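Local coordinates for MHP1 (Microbacterium liquefaciens, PDB 2JLN), which carries 5-aryl-substituted hydantoins into the cell as a sodium-dependent symporter of the nucleobase-cation-symport-1 family, at residues A34-A38 and Q256-M260; I45-G50 and F267-A272; F78-A82 and I378-F382; I88-A93 and V225-D229. One frame throughout, in Å; residues are numbered along the deposited sequence.

Interaction 1. Residues A34-A38 and Q256-M260; sequences AIWFA and QWLGM. With NA (sodium ion), chain B.
Q256 lies over one face of the W36 indole. Its CG sits 3.9 Å from the centroid of the W36 five-membered ring, close to the ring normal, which makes a CH-pi contact. From CG the chain runs on extended (chi2 166°) and carries the carboxamide to the indole nitrogen. The amide plane stands 74° from the ring. Q256 NE2 comes within 3.2 Å of W36 NE1, but both are donors, so the two do not bond. The polar partner of Q256 is Q80, whose NE2 is hydrogen-bonded to Q256 OE1.

One turn on, G259 lets the backbones approach. Its CA is 4.5 Å from the CA of F37, and its carbonyl faces the other helix. G259 O lies 3.2 Å from F37 CA in a C-H...O contact. The same oxygen also touches F37 CB.

M260 runs beside W36, its side chain pointing the same way. Its SD is 3.3 Å from W36 CZ3 and approaches the six-membered ring obliquely, a Met-aromatic contact. The bend at the end of the chain (chi3 -63°) brings CE to 4.1 Å from W36 CZ3. M260 also touches C69, a ligand of the bound mercury ion.

A38 O binds the sodium ion on the side of helix 29-40 turned away from 256-260, and I41, A309, S312 and T313 supply the other ligands. This site lies where the first transmembrane helix is interrupted, as in the LeuT fold. W36 and F37 meet helix 242-278 by dispersion, a C-H...O contact and a sulfur-aromatic contact. The interface rests on shape more than strong polar bonds.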
loop_
_atom_site.group_PDB
_atom_site.type_symbol
_atom_site.label_atom_id
_atom_site.label_comp_id
_atom_site.label_asym_id
_atom_site.label_seq_id
_atom_site.Cartn_x
_atom_site.Cartn_y
_atom_site.Cartn_z
ATOM N N ALA A 34 4.509 -13.943 -1.957
ATOM C CA ALA A 34 5.947 -13.738 -1.804
ATOM C C ALA A 34 6.288 -12.270 -1.954
ATOM O O ALA A 34 7.346 -11.824 -1.551
ATOM C CB ALA A 34 6.699 -14.558 -2.826
ATOM N N ILE A 35 5.393 -11.523 -2.573
ATOM C CA ILE A 35 5.568 -10.087 -2.697
ATOM C C ILE A 35 5.091 -9.434 -1.390
ATOM O O ILE A 35 5.745 -8.518 -0.879
ATOM C CB ILE A 35 4.770 -9.522 -3.911
ATOM C CG1 ILE A 35 5.209 -10.198 -5.210
ATOM C CG2 ILE A 35 4.859 -7.982 -3.995
ATOM C CD1 ILE A 35 4.231 -9.994 -6.353
ATOM N N TRP A 36 3.969 -9.913 -0.844
ATOM C CA TRP A 36 3.456 -9.398 0.421
ATOM C C TRP A 36 4.339 -9.726 1.621
ATOM O O TRP A 36 4.394 -8.962 2.578
ATOM C CB TRP A 36 2.036 -9.870 0.650
ATOM C CG TRP A 36 1.071 -8.972 -0.004
ATOM C CD1 TRP A 36 0.822 -8.863 -1.342
ATOM C CD2 TRP A 36 0.240 -8.019 0.633
ATOM N NE1 TRP A 36 -0.128 -7.900 -1.579
ATOM C CE2 TRP A 36 -0.502 -7.365 -0.377
ATOM C CE3 TRP A 36 0.055 -7.639 1.964
ATOM C CZ2 TRP A 36 -1.418 -6.362 -0.100
ATOM C CZ3 TRP A 36 -0.854 -6.635 2.244
ATOM C CH2 TRP A 36 -1.581 -6.003 1.213
ATOM N N PHE A 37 5.047 -10.850 1.562
ATOM C CA PHE A 37 5.985 -11.173 2.622
ATOM C C PHE A 37 7.115 -10.158 2.619
ATOM O O PHE A 37 7.455 -9.617 3.657
ATOM C CB PHE A 37 6.524 -12.604 2.537
ATOM C CG PHE A 37 7.512 -12.945 3.624
ATOM C CD1 PHE A 37 8.827 -12.488 3.561
ATOM C CD2 PHE A 37 7.131 -13.724 4.715
ATOM C CE1 PHE A 37 9.742 -12.790 4.578
ATOM C CE2 PHE A 37 8.046 -14.045 5.738
ATOM C CZ PHE A 37 9.347 -13.574 5.667
ATOM N N ALA A 38 7.705 -9.874 1.472
ATOM C CA ALA A 38 8.808 -8.918 1.468
ATOM C C ALA A 38 8.345 -7.453 1.606
ATOM O O ALA A 38 9.079 -6.627 2.147
ATOM C CB ALA A 38 9.692 -9.107 0.249
ATOM N N GLN A 256 -2.441 -13.367 0.159
ATOM C CA GLN A 256 -1.857 -12.173 0.738
ATOM C C GLN A 256 -1.789 -12.326 2.245
ATOM O O GLN A 256 -0.883 -11.816 2.900
ATOM C CB GLN A 256 -2.655 -10.954 0.335
ATOM C CG GLN A 256 -2.577 -10.727 -1.147
ATOM C CD GLN A 256 -3.596 -9.742 -1.679
ATOM O OE1 GLN A 256 -4.806 -9.953 -1.567
ATOM N NE2 GLN A 256 -3.107 -8.679 -2.311
ATOM N N TRP A 257 -2.737 -13.074 2.792
ATOM C CA TRP A 257 -2.778 -13.316 4.220
ATOM C C TRP A 257 -1.604 -14.188 4.677
ATOM O O TRP A 257 -0.972 -13.887 5.680
ATOM C CB TRP A 257 -4.129 -13.923 4.630
ATOM C CG TRP A 257 -4.353 -13.984 6.131
ATOM C CD1 TRP A 257 -4.953 -13.034 6.919
ATOM C CD2 TRP A 257 -3.981 -15.051 7.011
ATOM N NE1 TRP A 257 -4.973 -13.447 8.233
ATOM C CE2 TRP A 257 -4.384 -14.682 8.315
ATOM C CE3 TRP A 257 -3.354 -16.288 6.821
ATOM C CZ2 TRP A 257 -4.174 -15.504 9.424
ATOM C CZ3 TRP A 257 -3.152 -17.105 7.918
ATOM C CH2 TRP A 257 -3.561 -16.707 9.208
ATOM N N LEU A 258 -1.306 -15.264 3.959
ATOM C CA LEU A 258 -0.240 -16.165 4.399
ATOM C C LEU A 258 1.091 -15.516 4.139
ATOM O O LEU A 258 2.112 -15.992 4.599
ATOM C CB LEU A 258 -0.304 -17.510 3.674
ATOM C CG LEU A 258 -1.476 -18.423 4.050
ATOM C CD1 LEU A 258 -2.098 -19.054 2.806
ATOM C CD2 LEU A 258 -1.051 -19.479 5.041
ATOM N N GLY A 259 1.079 -14.424 3.383
ATOM C CA GLY A 259 2.301 -13.687 3.103
ATOM C C GLY A 259 2.624 -12.617 4.142
ATOM O O GLY A 259 3.785 -12.488 4.555
ATOM N N MET A 260 1.598 -11.869 4.576
ATOM C CA MET A 260 1.767 -10.701 5.447
ATOM C C MET A 260 1.698 -10.975 6.967
ATOM O O MET A 260 2.297 -10.257 7.759
ATOM C CB MET A 260 0.803 -9.585 5.032
ATOM C CG MET A 260 -0.684 -9.930 5.124
ATOM S SD MET A 260 -1.790 -8.486 4.861
ATOM C CE MET A 260 -1.294 -7.484 6.262
HETATM NA NA NA B . 10.684 -4.584 2.494
#

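Interaction 2. Residues I45-G50 and F267-A272; sequences IFIAAG and FGFIGA
The rings of F46 and F267 lie side by side and point the same way. F267 O sits in the plane of the F46 ring, at its edge, 3.1 Å from F46 CE2. The F267 ring is also met at its edge: F46 CZ lies in its plane, 3.9 Å from F267 CD2. I270 CB and G271 N approach the F46 ring obliquely. F46 CG stands opposite the carbonyl carbon (chi1 -73°), which swings the ring across to helix 242-278. W281 and P283 also touch this ring. A serine in place of F46 would probably open a gap beside F267 and I270 and leave the F267 ring freer to turn.

Beyond the rings, I45 and a set of small residues make the contact. I45 CD1 reaches the backbone of G268, 3.3 Å from its CA. A49 CB rests 3.5 Å from G268 O. A272 CB lies against A49 O. The closest backbone approaches are at two glycines. The CA atoms of F46 and G271 are 4.1 Å apart, and those of G50 and A272 are equally near. G271, with no side chain, leaves room for F46 O.

The axes of the two short segments come within 7.2 Å and cross at -61°. Every atom that meets across is carbon or a backbone atom, and packing alone joins the pair. G268 and A272, four residues apart, form the small-xxx-small pattern of close helix packing in membranes. Here it seats helix 44-52, the second half of the interrupted first transmembrane helix of a LeuT-type fold.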
loop_
_atom_site.group_PDB
_atom_site.type_symbol
_atom_site.label_atom_id
_atom_site.label_comp_id
_atom_site.label_asym_id
_atom_site.label_seq_id
_atom_site.Cartn_x
_atom_site.Cartn_y
_atom_site.Cartn_z
ATOM N N ILE A 45 6.924 -1.075 11.216
ATOM C CA ILE A 45 6.413 -2.067 12.160
ATOM C C ILE A 45 7.348 -2.342 13.364
ATOM O O ILE A 45 6.908 -2.862 14.395
ATOM C CB ILE A 45 6.031 -3.400 11.453
ATOM C CG1 ILE A 45 5.000 -4.165 12.292
ATOM C CG2 ILE A 45 7.282 -4.242 11.139
ATOM C CD1 ILE A 45 5.306 -5.638 12.392
ATOM N N PHE A 46 8.625 -2.010 13.250
ATOM C CA PHE A 46 9.428 -1.970 14.445
ATOM C C PHE A 46 8.901 -0.852 15.353
ATOM O O PHE A 46 8.644 -1.055 16.532
ATOM C CB PHE A 46 10.890 -1.747 14.108
ATOM C CG PHE A 46 11.558 -2.947 13.503
ATOM C CD1 PHE A 46 12.654 -2.804 12.671
ATOM C CD2 PHE A 46 11.092 -4.215 13.761
ATOM C CE1 PHE A 46 13.271 -3.909 12.116
ATOM C CE2 PHE A 46 11.710 -5.323 13.201
ATOM C CZ PHE A 46 12.799 -5.167 12.382
ATOM N N ILE A 47 8.719 0.338 14.804
ATOM C CA ILE A 47 8.250 1.456 15.610
ATOM C C ILE A 47 6.862 1.208 16.217
ATOM O O ILE A 47 6.637 1.370 17.409
ATOM C CB ILE A 47 8.256 2.750 14.787
ATOM C CG1 ILE A 47 9.684 3.124 14.432
ATOM C CG2 ILE A 47 7.621 3.873 15.566
ATOM C CD1 ILE A 47 9.752 4.197 13.403
ATOM N N ALA A 48 5.925 0.800 15.392
ATOM C CA ALA A 48 4.578 0.600 15.871
ATOM C C ALA A 48 4.505 -0.430 16.992
ATOM O O ALA A 48 3.928 -0.167 18.020
ATOM C CB ALA A 48 3.684 0.191 14.726
ATOM N N ALA A 49 5.076 -1.607 16.775
ATOM C CA ALA A 49 4.920 -2.729 17.689
ATOM C C ALA A 49 5.747 -2.494 18.928
ATOM O O ALA A 49 5.403 -2.990 19.995
ATOM C CB ALA A 49 5.335 -4.019 17.027
ATOM N N GLY A 50 6.832 -1.733 18.788
ATOM C CA GLY A 50 7.631 -1.286 19.925
ATOM C C GLY A 50 6.897 -0.387 20.916
ATOM O O GLY A 50 6.769 -0.715 22.102
ATOM N N PHE A 267 8.547 -9.889 12.736
ATOM C CA PHE A 267 9.263 -8.611 12.844
ATOM C C PHE A 267 8.618 -7.625 13.836
ATOM O O PHE A 267 9.298 -6.796 14.429
ATOM C CB PHE A 267 9.546 -8.004 11.461
ATOM C CG PHE A 267 10.531 -8.810 10.661
ATOM C CD1 PHE A 267 10.177 -10.051 10.142
ATOM C CD2 PHE A 267 11.831 -8.369 10.472
ATOM C CE1 PHE A 267 11.088 -10.820 9.423
ATOM C CE2 PHE A 267 12.750 -9.146 9.757
ATOM C CZ PHE A 267 12.365 -10.369 9.233
ATOM N N GLY A 268 7.312 -7.742 14.037
ATOM C CA GLY A 268 6.658 -7.010 15.098
ATOM C C GLY A 268 7.248 -7.462 16.409
ATOM O O GLY A 268 7.657 -6.640 17.210
ATOM N N PHE A 269 7.309 -8.775 16.626
ATOM C CA PHE A 269 7.965 -9.320 17.818
ATOM C C PHE A 269 9.405 -8.793 18.033
ATOM O O PHE A 269 9.783 -8.492 19.159
ATOM C CB PHE A 269 7.929 -10.854 17.837
ATOM C CG PHE A 269 8.704 -11.468 18.980
ATOM C CD1 PHE A 269 8.114 -11.650 20.216
ATOM C CD2 PHE A 269 10.027 -11.856 18.814
ATOM C CE1 PHE A 269 8.831 -12.212 21.271
ATOM C CE2 PHE A 269 10.755 -12.408 19.863
ATOM C CZ PHE A 269 10.152 -12.584 21.095
ATOM N N ILE A 270 10.207 -8.669 16.984
ATOM C CA ILE A 270 11.540 -8.098 17.171
ATOM C C ILE A 270 11.509 -6.634 17.659
ATOM O O ILE A 270 12.288 -6.244 18.537
ATOM C CB ILE A 270 12.442 -8.269 15.923
ATOM C CG1 ILE A 270 12.761 -9.748 15.722
ATOM C CG2 ILE A 270 13.721 -7.461 16.063
ATOM C CD1 ILE A 270 13.872 -10.008 14.768
ATOM N N GLY A 271 10.610 -5.822 17.114
ATOM C CA GLY A 271 10.483 -4.448 17.573
ATOM C C GLY A 271 10.042 -4.334 19.029
ATOM O O GLY A 271 10.584 -3.530 19.803
ATOM N N ALA A 272 9.043 -5.138 19.392
ATOM C CA ALA A 272 8.527 -5.197 20.757
ATOM C C ALA A 272 9.587 -5.671 21.766
ATOM O O ALA A 272 9.765 -5.048 22.806
ATOM C CB ALA A 272 7.311 -6.056 20.813
#

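Interaction 3. Residues F78-A82 and I378-F382; sequences FTQSA and ISDYF
A82 sets its methyl group over one face of the Y381 ring. A82 CB is 3.6 Å from the centroid of the Y381 ring and 12° off its normal, a CH-pi contact. F78 and F382 form the aromatic pair. The edge of F78 is turned to the face of F382, with planes at 87° and centroids 5.7 Å apart. The edge of F382 meets the other segment as well: its CE1 is 3.3 Å from F78 O, and its CZ is 3.6 Å from S81 CB. I378 completes this shell. Its CD1 touches T79 CG2 at 3.6 Å and also packs on F78 CB.

Within 378-382 the rings support each other. Y381 CD2 lies over the face of F382. Y381 CG points opposite its backbone N (chi1 175°), which lays the phenol under A82. Replacing Y381 by an alanine is likely to leave the A82 methyl without its aromatic surface and to uncover a face of F382.

The next shell is polar. T79 OG1 is hydrogen-bonded to V224 O, and S81 OG to D249. Both hydroxyls find their partners outside helix 371-384. D380, which does not touch 78-82, fixes helix 371-384 through a salt bridge with R385 and a hydrogen bond with H441, and the Y381 backbone bonds to R387.

The site of contact is where helix 58-79 ends and the chain turns into helix 81-86. This aromatic packing joins the ends of the second and tenth transmembrane helices, away from the substrate and sodium sites, on what is probably the cytoplasmic side of the LeuT-type fold.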
loop_
_atom_site.group_PDB
_atom_site.type_symbol
_atom_site.label_atom_id
_atom_site.label_comp_id
_atom_site.label_asym_id
_atom_site.label_seq_id
_atom_site.Cartn_x
_atom_site.Cartn_y
_atom_site.Cartn_z
ATOM N N PHE A 78 -12.368 -6.982 -1.266
ATOM C CA PHE A 78 -13.327 -6.116 -1.958
ATOM C C PHE A 78 -12.697 -5.041 -2.877
ATOM O O PHE A 78 -13.167 -4.817 -3.995
ATOM C CB PHE A 78 -14.307 -5.455 -0.976
ATOM C CG PHE A 78 -15.236 -6.413 -0.319
ATOM C CD1 PHE A 78 -15.116 -6.708 1.029
ATOM C CD2 PHE A 78 -16.230 -7.030 -1.037
ATOM C CE1 PHE A 78 -15.988 -7.611 1.662
ATOM C CE2 PHE A 78 -17.106 -7.938 -0.410
ATOM C CZ PHE A 78 -16.979 -8.227 0.941
ATOM N N THR A 79 -11.650 -4.362 -2.424
ATOM C CA THR A 79 -11.085 -3.275 -3.223
ATOM C C THR A 79 -10.247 -3.766 -4.407
ATOM O O THR A 79 -9.876 -2.973 -5.265
ATOM C CB THR A 79 -10.225 -2.346 -2.370
ATOM O OG1 THR A 79 -9.026 -3.028 -1.999
ATOM C CG2 THR A 79 -10.975 -1.931 -1.126
ATOM N N GLN A 80 -9.943 -5.062 -4.461
ATOM C CA GLN A 80 -9.034 -5.576 -5.487
ATOM C C GLN A 80 -9.783 -6.278 -6.614
ATOM O O GLN A 80 -9.181 -6.647 -7.641
ATOM C CB GLN A 80 -8.074 -6.598 -4.884
ATOM C CG GLN A 80 -8.789 -7.908 -4.576
ATOM C CD GLN A 80 -7.867 -9.047 -4.159
ATOM O OE1 GLN A 80 -8.265 -10.231 -4.204
ATOM N NE2 GLN A 80 -6.633 -8.706 -3.752
ATOM N N SER A 81 -11.083 -6.495 -6.426
ATOM C CA SER A 81 -11.784 -7.467 -7.266
ATOM C C SER A 81 -11.979 -7.015 -8.716
ATOM O O SER A 81 -11.930 -7.842 -9.627
ATOM C CB SER A 81 -13.115 -7.870 -6.651
ATOM O OG SER A 81 -13.794 -8.714 -7.547
ATOM N N ALA A 82 -12.197 -5.710 -8.913
ATOM C CA ALA A 82 -12.396 -5.119 -10.237
ATOM C C ALA A 82 -11.113 -5.040 -11.032
ATOM O O ALA A 82 -11.153 -5.120 -12.244
ATOM C CB ALA A 82 -13.019 -3.725 -10.131
ATOM N N ILE A 378 -15.998 0.797 -3.374
ATOM C CA ILE A 378 -16.499 -0.562 -3.201
ATOM C C ILE A 378 -17.992 -0.573 -3.540
ATOM O O ILE A 378 -18.497 -1.544 -4.124
ATOM C CB ILE A 378 -16.258 -1.126 -1.784
ATOM C CG1 ILE A 378 -14.795 -1.487 -1.598
ATOM C CG2 ILE A 378 -17.108 -2.374 -1.530
ATOM C CD1 ILE A 378 -14.415 -1.619 -0.137
ATOM N N SER A 379 -18.679 0.522 -3.215
ATOM C CA SER A 379 -20.132 0.580 -3.358
ATOM C C SER A 379 -20.578 0.815 -4.803
ATOM O O SER A 379 -21.480 0.138 -5.295
ATOM C CB SER A 379 -20.723 1.651 -2.441
ATOM O OG SER A 379 -22.130 1.531 -2.355
ATOM N N ASP A 380 -19.955 1.780 -5.472
ATOM C CA ASP A 380 -20.214 2.017 -6.879
ATOM C C ASP A 380 -20.078 0.701 -7.668
ATOM O O ASP A 380 -21.010 0.285 -8.345
ATOM C CB ASP A 380 -19.258 3.099 -7.392
ATOM C CG ASP A 380 -19.658 3.681 -8.774
ATOM O OD1 ASP A 380 -20.296 4.762 -8.805
ATOM O OD2 ASP A 380 -19.296 3.080 -9.824
ATOM N N TYR A 381 -18.936 0.025 -7.567
ATOM C CA TYR A 381 -18.726 -1.214 -8.321
ATOM C C TYR A 381 -19.561 -2.432 -7.869
ATOM O O TYR A 381 -20.175 -3.063 -8.715
ATOM C CB TYR A 381 -17.235 -1.550 -8.415
ATOM C CG TYR A 381 -16.891 -2.865 -9.073
ATOM C CD1 TYR A 381 -16.798 -2.967 -10.447
ATOM C CD2 TYR A 381 -16.626 -3.991 -8.322
ATOM C CE1 TYR A 381 -16.483 -4.163 -11.071
ATOM C CE2 TYR A 381 -16.303 -5.198 -8.925
ATOM C CZ TYR A 381 -16.235 -5.285 -10.314
ATOM O OH TYR A 381 -15.916 -6.483 -10.941
ATOM N N PHE A 382 -19.606 -2.784 -6.580
ATOM C CA PHE A 382 -20.389 -3.973 -6.165
ATOM C C PHE A 382 -21.908 -3.781 -6.067
ATOM O O PHE A 382 -22.673 -4.617 -6.548
ATOM C CB PHE A 382 -19.895 -4.581 -4.852
ATOM C CG PHE A 382 -18.646 -5.373 -4.988
ATOM C CD1 PHE A 382 -17.452 -4.896 -4.499
ATOM C CD2 PHE A 382 -18.654 -6.588 -5.627
ATOM C CE1 PHE A 382 -16.289 -5.628 -4.636
ATOM C CE2 PHE A 382 -17.486 -7.315 -5.776
ATOM C CZ PHE A 382 -16.303 -6.831 -5.281
#

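Interaction 4. Residues I88-A93 and V225-D229; sequences INFTVA and VSIHD
F90 is gripped from several directions by 225-229, and this is the dense half of the contact. Its backbone N gives a hydrogen bond to D229 OD1 at 2.8 Å. The bond is fairly straight, 163° at the hydrogen, and uses the syn lone pair. The other carboxylate oxygen, D229 OD2, is bonded to S321 OG, which helps to fix the rotation of the group. The F90 ring takes S226 CB over one face, 3.7 Å from its centroid. F90 CG points away from its own backbone N (chi1 172°), and this brings the ring to S226 and V225 O. H228 packs beside it. F90 CA lies over one face of the imidazole, 4.1 Å from its centroid, and the F90 ring turns its edge to the H228 face in an offset edge-to-face pair.

The two segments belong to different parts of the transporter. F90 opens the short helix 90-93, which lies between the second and third transmembrane helices. Segment 225-229 follows helix 221-224, at the end of the sixth, which is interrupted in LeuT-type folds.

The remaining contacts are slighter, though buried too. A93 CB stands 4.0 Å from H228 NE2, and I88 O reaches H228 CB. S226 OG is turned to A222 O and K110 NZ, while N89 OD1 stays 3.7 Å from D229 OD1 and N89 touches Y324 and S328.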
loop_
_atom_site.group_PDB
_atom_site.type_symbol
_atom_site.label_atom_id
_atom_site.label_comp_id
_atom_site.label_asym_id
_atom_site.label_seq_id
_atom_site.Cartn_x
_atom_site.Cartn_y
_atom_site.Cartn_z
ATOM N N ILE A 88 -7.542 -3.017 -14.903
ATOM C CA ILE A 88 -7.401 -1.549 -14.874
ATOM C C ILE A 88 -6.627 -0.915 -13.704
ATOM O O ILE A 88 -6.495 -1.509 -12.646
ATOM C CB ILE A 88 -8.777 -0.824 -15.015
ATOM C CG1 ILE A 88 -9.774 -1.287 -13.965
ATOM C CG2 ILE A 88 -9.375 -1.020 -16.404
ATOM C CD1 ILE A 88 -11.074 -0.489 -13.988
ATOM N N ASN A 89 -6.123 0.300 -13.945
ATOM C CA ASN A 89 -5.553 1.268 -12.962
ATOM C C ASN A 89 -6.408 1.588 -11.786
ATOM O O ASN A 89 -7.631 1.489 -11.875
ATOM C CB ASN A 89 -5.514 2.662 -13.602
ATOM C CG ASN A 89 -4.164 3.090 -13.977
ATOM O OD1 ASN A 89 -3.194 2.433 -13.640
ATOM N ND2 ASN A 89 -4.075 4.198 -14.694
ATOM N N PHE A 90 -5.775 2.125 -10.745
ATOM C CA PHE A 90 -6.481 2.880 -9.702
ATOM C C PHE A 90 -7.021 4.224 -10.248
ATOM O O PHE A 90 -8.227 4.511 -10.191
ATOM C CB PHE A 90 -5.550 3.136 -8.512
ATOM C CG PHE A 90 -6.122 4.071 -7.483
ATOM C CD1 PHE A 90 -5.689 5.391 -7.400
ATOM C CD2 PHE A 90 -7.099 3.641 -6.605
ATOM C CE1 PHE A 90 -6.209 6.255 -6.472
ATOM C CE2 PHE A 90 -7.623 4.502 -5.668
ATOM C CZ PHE A 90 -7.168 5.809 -5.608
ATOM N N THR A 91 -6.126 5.039 -10.805
ATOM C CA THR A 91 -6.501 6.365 -11.266
ATOM C C THR A 91 -7.639 6.323 -12.279
ATOM O O THR A 91 -8.562 7.142 -12.219
ATOM C CB THR A 91 -5.309 7.093 -11.877
ATOM O OG1 THR A 91 -4.223 7.103 -10.940
ATOM C CG2 THR A 91 -5.677 8.517 -12.197
ATOM N N VAL A 92 -7.564 5.372 -13.214
ATOM C CA VAL A 92 -8.637 5.144 -14.202
ATOM C C VAL A 92 -9.976 4.666 -13.603
ATOM O O VAL A 92 -11.043 5.160 -13.989
ATOM C CB VAL A 92 -8.196 4.148 -15.294
ATOM C CG1 VAL A 92 -9.413 3.514 -15.963
ATOM C CG2 VAL A 92 -7.331 4.845 -16.307
ATOM N N ALA A 93 -9.910 3.704 -12.674
ATOM C CA ALA A 93 -11.108 3.145 -12.030
ATOM C C ALA A 93 -11.911 4.164 -11.204
ATOM O O ALA A 93 -13.120 3.997 -11.027
ATOM C CB ALA A 93 -10.755 1.931 -11.192
ATOM N N VAL A 225 -6.237 0.851 -0.419
ATOM C CA VAL A 225 -7.125 1.690 -1.202
ATOM C C VAL A 225 -6.698 1.813 -2.685
ATOM O O VAL A 225 -7.461 2.294 -3.531
ATOM C CB VAL A 225 -7.315 3.040 -0.495
ATOM C CG1 VAL A 225 -7.390 4.194 -1.462
ATOM C CG2 VAL A 225 -8.538 2.959 0.384
ATOM N N SER A 226 -5.504 1.334 -3.020
ATOM C CA SER A 226 -5.079 1.365 -4.420
ATOM C C SER A 226 -4.239 0.162 -4.904
ATOM O O SER A 226 -3.362 0.334 -5.769
ATOM C CB SER A 226 -4.348 2.682 -4.729
ATOM O OG SER A 226 -3.082 2.735 -4.085
ATOM N N ILE A 227 -4.503 -1.046 -4.393
ATOM C CA ILE A 227 -3.810 -2.212 -4.936
ATOM C C ILE A 227 -3.947 -2.328 -6.449
ATOM O O ILE A 227 -3.030 -2.814 -7.079
ATOM C CB ILE A 227 -4.190 -3.586 -4.311
ATOM C CG1 ILE A 227 -5.485 -3.495 -3.546
ATOM C CG2 ILE A 227 -3.050 -4.134 -3.437
ATOM C CD1 ILE A 227 -6.609 -3.160 -4.401
ATOM N N HIS A 228 -5.057 -1.900 -7.042
ATOM C CA HIS A 228 -5.181 -1.982 -8.495
ATOM C C HIS A 228 -3.818 -1.998 -9.194
ATOM O O HIS A 228 -3.563 -2.812 -10.089
ATOM C CB HIS A 228 -5.922 -0.787 -9.065
ATOM C CG HIS A 228 -7.290 -0.590 -8.518
ATOM N ND1 HIS A 228 -7.522 -0.215 -7.215
ATOM C CD2 HIS A 228 -8.501 -0.653 -9.117
ATOM C CE1 HIS A 228 -8.821 -0.067 -7.029
ATOM N NE2 HIS A 228 -9.437 -0.329 -8.167
ATOM N N ASP A 229 -2.944 -1.082 -8.798
ATOM C CA ASP A 229 -1.719 -0.893 -9.554
ATOM C C ASP A 229 -0.762 -2.116 -9.516
ATOM O O ASP A 229 0.142 -2.237 -10.323
ATOM C CB ASP A 229 -1.082 0.458 -9.184
ATOM C CG ASP A 229 -2.056 1.658 -9.425
ATOM O OD1 ASP A 229 -3.080 1.448 -10.124
ATOM O OD2 ASP A 229 -1.825 2.807 -8.931
#

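Interactions 1, 2 and 4 are buried, while interaction 3 is partly buried and its F78 lies on the surface. Interactions 1 and 2 share helix 242-278, which meets the two halves of the first transmembrane helix in turn. Interaction 1 relies on an indole, a thioether and an amide; its helix 29-40 also carries a sodium ligand. Interaction 2 relies on the F46 and F267 rings and on glycines and alanines that let the backbones close up. Interactions 3 and 4 touch: T79 O packs on I227 CD1 and H228 CE1. Interaction 3 is aromatic and apolar. Interaction 4 alone has a hydrogen bond between its segments. Q80 and Q256 are probably hydrogen-bonded, linking interactions 1 and 3.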